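Local coordinates for PKS (Streptomyces albus, PDB 4OQJ), which probably catalyses chain-extending condensation of carrier-protein-bound acyl units, as a ketosynthase-containing module of the oxazolomycin polyketide synthase, at residues 99-111 against 162-176. Residues are numbered along the deposited sequence; the frame is centred on the assembly and turned at random.
Sequences EAELIDPQQRQFL and RMMITNDKDFVATRT
Gln107 reaches between Val172, Arg175, Asn167 and Phe171 as a knob into a hole, its amide turned 36° from the Arg175 guanidinium. Arg175 grips it side-on: NE and NH1 both donate to Gln107 OE1, at 3.1 and 2.9 Å, exactly in the guanidinium plane but from one face of the amide. NH1 also donates to Ile165 O, so the guanidinium is fixed in rotation, and Ile103 CG2 lies over one of its faces. At the other end of the amide, Gln107 NE2 gives a weak bond to Asp168 O and a bond to a water that in turn donates to Asp104 OD2 and Asn167 O. These residues sit in the thiolase-type ketosynthase fold, where the helical segments 105-111 and 171-176 cross at -39° and Val172 and Phe110 also pack on strand 132-138. The turns that link the helices in each segment meet here too: Asp104 N donates to Thr166 O (3.2 Å), and Asn167 ND2 to Leu102 O (2.8 Å), tilted from the carbonyl plane. Farther along, Thr176 OG1 meets the Phe110 ring edge-on, 3.4 Å from CD2. Arg162, its chain folded at chi2 (43°), brings NH1 back to Glu99 OE1 in a salt bridge of 2.7 Å whose hydrogen bond is bent and weak, with Ile165 CD1 centred over its guanidinium.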
loop_
_atom_site.group_PDB
_atom_site.type_symbol
_atom_site.label_atom_id
_atom_site.label_comp_id
_atom_site.label_asym_id
_atom_site.label_seq_id
_atom_site.Cartn_x
_atom_site.Cartn_y
_atom_site.Cartn_z
ATOM N N GLU A 99 -24.070 -10.809 9.976
ATOM C CA GLU A 99 -22.781 -10.391 9.445
ATOM C C GLU A 99 -22.598 -8.888 9.633
ATOM O O GLU A 99 -21.499 -8.444 9.986
ATOM C CB GLU A 99 -22.616 -10.762 7.970
ATOM C CG GLU A 99 -21.361 -10.110 7.367
ATOM C CD GLU A 99 -20.837 -10.809 6.134
ATOM O OE1 GLU A 99 -19.881 -11.600 6.275
ATOM O OE2 GLU A 99 -21.362 -10.553 5.028
ATOM N N ALA A 100 -23.659 -8.105 9.416
ATOM C CA ALA A 100 -23.555 -6.650 9.548
ATOM C C ALA A 100 -23.111 -6.262 10.949
ATOM O O ALA A 100 -22.342 -5.316 11.145
ATOM C CB ALA A 100 -24.879 -5.984 9.228
ATOM N N GLU A 101 -23.638 -6.983 11.923
ATOM C CA GLU A 101 -23.298 -6.759 13.319
ATOM C C GLU A 101 -21.825 -7.052 13.579
ATOM O O GLU A 101 -21.182 -6.370 14.373
ATOM C CB GLU A 101 -24.176 -7.634 14.211
ATOM C CG GLU A 101 -23.801 -7.622 15.684
ATOM C CD GLU A 101 -24.773 -8.427 16.532
ATOM O OE1 GLU A 101 -24.337 -9.410 17.174
ATOM O OE2 GLU A 101 -25.972 -8.075 16.549
ATOM N N LEU A 102 -21.294 -8.075 12.917
ATOM C CA LEU A 102 -19.897 -8.443 13.109
ATOM C C LEU A 102 -18.912 -7.454 12.462
ATOM O O LEU A 102 -17.816 -7.249 12.980
ATOM C CB LEU A 102 -19.641 -9.840 12.557
ATOM C CG LEU A 102 -20.185 -11.021 13.369
ATOM C CD1 LEU A 102 -19.759 -12.321 12.720
ATOM C CD2 LEU A 102 -19.712 -10.987 14.817
ATOM N N ILE A 103 -19.295 -6.849 11.341
ATOM C CA ILE A 103 -18.371 -5.993 10.600
ATOM C C ILE A 103 -18.071 -4.707 11.366
ATOM O O ILE A 103 -18.977 -4.008 11.833
ATOM C CB ILE A 103 -18.918 -5.630 9.198
ATOM C CG1 ILE A 103 -19.148 -6.886 8.372
ATOM C CG2 ILE A 103 -17.926 -4.734 8.446
ATOM C CD1 ILE A 103 -19.914 -6.653 7.049
ATOM N N ASP A 104 -16.781 -4.425 11.505
ATOM C CA ASP A 104 -16.297 -3.174 12.062
ATOM C C ASP A 104 -17.065 -1.998 11.432
ATOM O O ASP A 104 -17.129 -1.885 10.216
ATOM C CB ASP A 104 -14.783 -3.068 11.819
ATOM C CG ASP A 104 -14.155 -1.756 12.329
ATOM O OD1 ASP A 104 -14.832 -0.940 12.980
ATOM O OD2 ASP A 104 -12.942 -1.557 12.072
ATOM N N PRO A 105 -17.665 -1.133 12.263
ATOM C CA PRO A 105 -18.317 0.065 11.718
ATOM C C PRO A 105 -17.415 0.896 10.798
ATOM O O PRO A 105 -17.920 1.533 9.888
ATOM C CB PRO A 105 -18.671 0.883 12.964
ATOM C CG PRO A 105 -18.707 -0.097 14.075
ATOM C CD PRO A 105 -17.745 -1.190 13.733
ATOM N N GLN A 106 -16.111 0.898 11.026
ATOM C CA GLN A 106 -15.224 1.637 10.134
ATOM C C GLN A 106 -15.321 1.118 8.695
ATOM O O GLN A 106 -15.275 1.905 7.748
ATOM C CB GLN A 106 -13.781 1.552 10.629
ATOM C CG GLN A 106 -13.580 2.151 12.014
ATOM C CD GLN A 106 -12.140 2.081 12.458
ATOM O OE1 GLN A 106 -11.502 3.105 12.699
ATOM N NE2 GLN A 106 -11.614 0.866 12.561
ATOM N N GLN A 107 -15.456 -0.201 8.538
ATOM C CA GLN A 107 -15.522 -0.825 7.210
ATOM C C GLN A 107 -16.900 -0.630 6.602
ATOM O O GLN A 107 -17.021 -0.430 5.399
ATOM C CB GLN A 107 -15.179 -2.324 7.288
ATOM C CG GLN A 107 -13.746 -2.557 7.745
ATOM C CD GLN A 107 -13.190 -3.930 7.434
ATOM O OE1 GLN A 107 -13.609 -4.600 6.484
ATOM N NE2 GLN A 107 -12.206 -4.345 8.224
ATOM N N ARG A 108 -17.941 -0.668 7.434
ATOM C CA ARG A 108 -19.291 -0.377 6.958
ATOM C C ARG A 108 -19.406 1.050 6.465
ATOM O O ARG A 108 -19.951 1.308 5.391
ATOM C CB ARG A 108 -20.323 -0.606 8.060
ATOM C CG ARG A 108 -20.602 -2.081 8.349
ATOM C CD ARG A 108 -21.639 -2.195 9.414
ATOM N NE ARG A 108 -21.144 -2.561 10.739
ATOM C CZ ARG A 108 -21.689 -2.147 11.882
ATOM N NH1 ARG A 108 -22.679 -1.256 11.887
ATOM N NH2 ARG A 108 -21.241 -2.616 13.036
ATOM N N GLN A 109 -18.899 1.983 7.257
ATOM C CA GLN A 109 -18.954 3.387 6.873
ATOM C C GLN A 109 -18.089 3.639 5.634
ATOM O O GLN A 109 -18.457 4.447 4.775
ATOM C CB GLN A 109 -18.514 4.267 8.040
ATOM C CG GLN A 109 -19.524 4.288 9.171
ATOM C CD GLN A 109 -20.777 5.055 8.820
ATOM O OE1 GLN A 109 -20.706 6.155 8.291
ATOM N NE2 GLN A 109 -21.932 4.474 9.112
ATOM N N PHE A 110 -16.953 2.954 5.516
ATOM C CA PHE A 110 -16.111 3.166 4.336
ATOM C C PHE A 110 -16.832 2.657 3.091
ATOM O O PHE A 110 -16.754 3.265 2.034
ATOM C CB PHE A 110 -14.747 2.485 4.415
ATOM C CG PHE A 110 -13.907 2.786 3.212
ATOM C CD1 PHE A 110 -13.322 4.043 3.066
ATOM C CD2 PHE A 110 -13.810 1.889 2.177
ATOM C CE1 PHE A 110 -12.609 4.357 1.924
ATOM C CE2 PHE A 110 -13.094 2.191 1.028
ATOM C CZ PHE A 110 -12.489 3.416 0.904
ATOM N N LEU A 111 -17.523 1.530 3.229
ATOM C CA LEU A 111 -18.261 0.942 2.120
ATOM C C LEU A 111 -19.362 1.883 1.636
ATOM O O LEU A 111 -19.503 2.124 0.437
ATOM C CB LEU A 111 -18.857 -0.417 2.527
ATOM C CG LEU A 111 -19.752 -1.125 1.499
ATOM C CD1 LEU A 111 -19.093 -1.213 0.092
ATOM C CD2 LEU A 111 -20.111 -2.516 1.984
ATOM N N ARG A 162 -14.705 -16.106 11.144
ATOM C CA ARG A 162 -15.704 -15.184 10.629
ATOM C C ARG A 162 -15.503 -13.760 11.211
ATOM O O ARG A 162 -15.675 -12.760 10.516
ATOM C CB ARG A 162 -17.102 -15.742 10.918
ATOM C CG ARG A 162 -18.283 -14.922 10.374
ATOM C CD ARG A 162 -18.108 -14.394 8.937
ATOM N NE ARG A 162 -18.019 -15.442 7.917
ATOM C CZ ARG A 162 -18.315 -15.260 6.628
ATOM N NH1 ARG A 162 -18.727 -14.077 6.191
ATOM N NH2 ARG A 162 -18.195 -16.260 5.766
HETATM N N MSE A 163 -15.080 -13.663 12.466
HETATM C CA MSE A 163 -14.756 -12.361 13.035
HETATM C C MSE A 163 -13.495 -11.750 12.399
HETATM O O MSE A 163 -13.431 -10.549 12.194
HETATM C CB MSE A 163 -14.597 -12.478 14.558
HETATM C CG MSE A 163 -15.951 -12.455 15.277
HETATM SE SE MSE A 163 -15.798 -12.502 17.208
HETATM C CE MSE A 163 -15.686 -14.428 17.372
HETATM N N MSE A 164 -12.506 -12.571 12.063
HETATM C CA MSE A 164 -11.309 -12.056 11.406
HETATM C C MSE A 164 -11.624 -11.437 10.037
HETATM O O MSE A 164 -11.138 -10.338 9.721
HETATM C CB MSE A 164 -10.264 -13.164 11.242
HETATM C CG MSE A 164 -9.025 -12.738 10.453
HETATM SE SE MSE A 164 -7.878 -14.257 9.991
HETATM C CE MSE A 164 -8.933 -14.932 8.464
ATOM N N ILE A 165 -12.420 -12.111 9.213
ATOM C CA ILE A 165 -12.655 -11.561 7.870
ATOM C C ILE A 165 -13.645 -10.405 7.904
ATOM O O ILE A 165 -13.773 -9.701 6.907
ATOM C CB ILE A 165 -13.150 -12.630 6.849
ATOM C CG1 ILE A 165 -14.525 -13.180 7.234
ATOM C CG2 ILE A 165 -12.117 -13.735 6.722
ATOM C CD1 ILE A 165 -15.036 -14.256 6.289
ATOM N N THR A 166 -14.309 -10.176 9.044
ATOM C CA THR A 166 -15.189 -9.011 9.162
ATOM C C THR A 166 -14.553 -7.862 9.944
ATOM O O THR A 166 -15.159 -6.801 10.073
ATOM C CB THR A 166 -16.544 -9.360 9.835
ATOM O OG1 THR A 166 -16.325 -9.976 11.106
ATOM C CG2 THR A 166 -17.364 -10.306 8.949
ATOM N N ASN A 167 -13.324 -8.048 10.430
ATOM C CA ASN A 167 -12.714 -7.047 11.305
ATOM C C ASN A 167 -11.249 -6.710 11.077
ATOM O O ASN A 167 -10.799 -5.639 11.496
ATOM C CB ASN A 167 -12.879 -7.483 12.760
ATOM C CG ASN A 167 -14.248 -7.152 13.291
ATOM O OD1 ASN A 167 -14.493 -6.032 13.735
ATOM N ND2 ASN A 167 -15.163 -8.114 13.215
ATOM N N ASP A 168 -10.489 -7.594 10.446
ATOM C CA ASP A 168 -9.071 -7.296 10.290
ATOM C C ASP A 168 -8.888 -6.202 9.222
ATOM O O ASP A 168 -9.706 -6.059 8.301
ATOM C CB ASP A 168 -8.291 -8.563 9.957
ATOM C CG ASP A 168 -6.852 -8.504 10.457
ATOM O OD1 ASP A 168 -6.538 -7.593 11.255
ATOM O OD2 ASP A 168 -6.048 -9.376 10.074
ATOM N N LYS A 169 -7.838 -5.402 9.374
ATOM C CA LYS A 169 -7.598 -4.240 8.498
ATOM C C LYS A 169 -7.557 -4.622 7.022
ATOM O O LYS A 169 -7.968 -3.845 6.158
ATOM C CB LYS A 169 -6.273 -3.560 8.871
ATOM C CG LYS A 169 -6.230 -3.038 10.289
ATOM C CD LYS A 169 -5.843 -1.563 10.342
ATOM C CE LYS A 169 -5.833 -1.074 11.773
ATOM N NZ LYS A 169 -5.286 0.298 11.885
ATOM N N ASP A 170 -7.047 -5.822 6.764
ATOM C CA ASP A 170 -6.856 -6.356 5.415
ATOM C C ASP A 170 -8.101 -6.331 4.567
ATOM O O ASP A 170 -8.002 -6.408 3.344
ATOM C CB ASP A 170 -6.400 -7.816 5.449
ATOM C CG ASP A 170 -5.167 -8.031 6.258
ATOM O OD1 ASP A 170 -5.163 -7.629 7.438
ATOM O OD2 ASP A 170 -4.192 -8.619 5.714
ATOM N N PHE A 171 -9.270 -6.288 5.198
ATOM C CA PHE A 171 -10.494 -6.573 4.451
ATOM C C PHE A 171 -11.288 -5.331 4.096
ATOM O O PHE A 171 -12.285 -5.442 3.407
ATOM C CB PHE A 171 -11.335 -7.586 5.235
ATOM C CG PHE A 171 -10.608 -8.879 5.456
ATOM C CD1 PHE A 171 -10.429 -9.774 4.414
ATOM C CD2 PHE A 171 -10.034 -9.173 6.682
ATOM C CE1 PHE A 171 -9.718 -10.961 4.598
ATOM C CE2 PHE A 171 -9.326 -10.352 6.865
ATOM C CZ PHE A 171 -9.162 -11.241 5.821
ATOM N N VAL A 172 -10.835 -4.138 4.497
ATOM C CA VAL A 172 -11.625 -2.938 4.195
ATOM C C VAL A 172 -11.655 -2.674 2.692
ATOM O O VAL A 172 -12.714 -2.391 2.144
ATOM C CB VAL A 172 -11.131 -1.662 4.930
ATOM C CG1 VAL A 172 -9.687 -1.275 4.598
ATOM C CG2 VAL A 172 -12.067 -0.480 4.646
ATOM N N ALA A 173 -10.510 -2.792 2.027
ATOM C CA ALA A 173 -10.435 -2.485 0.614
ATOM C C ALA A 173 -11.068 -3.603 -0.193
ATOM O O ALA A 173 -11.781 -3.330 -1.145
ATOM C CB ALA A 173 -8.979 -2.251 0.172
ATOM N N THR A 174 -10.809 -4.858 0.174
ATOM C CA THR A 174 -11.346 -5.969 -0.597
ATOM C C THR A 174 -12.864 -6.182 -0.405
ATOM O O THR A 174 -13.542 -6.588 -1.337
ATOM C CB THR A 174 -10.624 -7.277 -0.251
ATOM O OG1 THR A 174 -10.780 -7.556 1.146
ATOM C CG2 THR A 174 -9.149 -7.169 -0.620
ATOM N N ARG A 175 -13.388 -5.927 0.789
ATOM C CA ARG A 175 -14.843 -5.946 0.986
ATOM C C ARG A 175 -15.495 -4.957 0.043
ATOM O O ARG A 175 -16.500 -5.271 -0.601
ATOM C CB ARG A 175 -15.228 -5.601 2.418
ATOM C CG ARG A 175 -16.753 -5.603 2.655
ATOM C CD ARG A 175 -17.111 -5.237 4.075
ATOM N NE ARG A 175 -16.066 -5.666 4.970
ATOM C CZ ARG A 175 -15.879 -6.923 5.347
ATOM N NH1 ARG A 175 -14.855 -7.221 6.123
ATOM N NH2 ARG A 175 -16.705 -7.876 4.948
ATOM N N THR A 176 -14.897 -3.775 -0.065
ATOM C CA THR A 176 -15.420 -2.749 -0.953
ATOM C C THR A 176 -15.320 -3.209 -2.402
ATOM O O THR A 176 -16.262 -3.031 -3.170
ATOM C CB THR A 176 -14.677 -1.411 -0.742
ATOM O OG1 THR A 176 -14.831 -1.012 0.630
ATOM C CG2 THR A 176 -15.224 -0.323 -1.628
HETATM O O HOH W 1 -11.241 -3.069 10.544
HETATM O O HOH W 2 -15.437 -2.094 3.655
#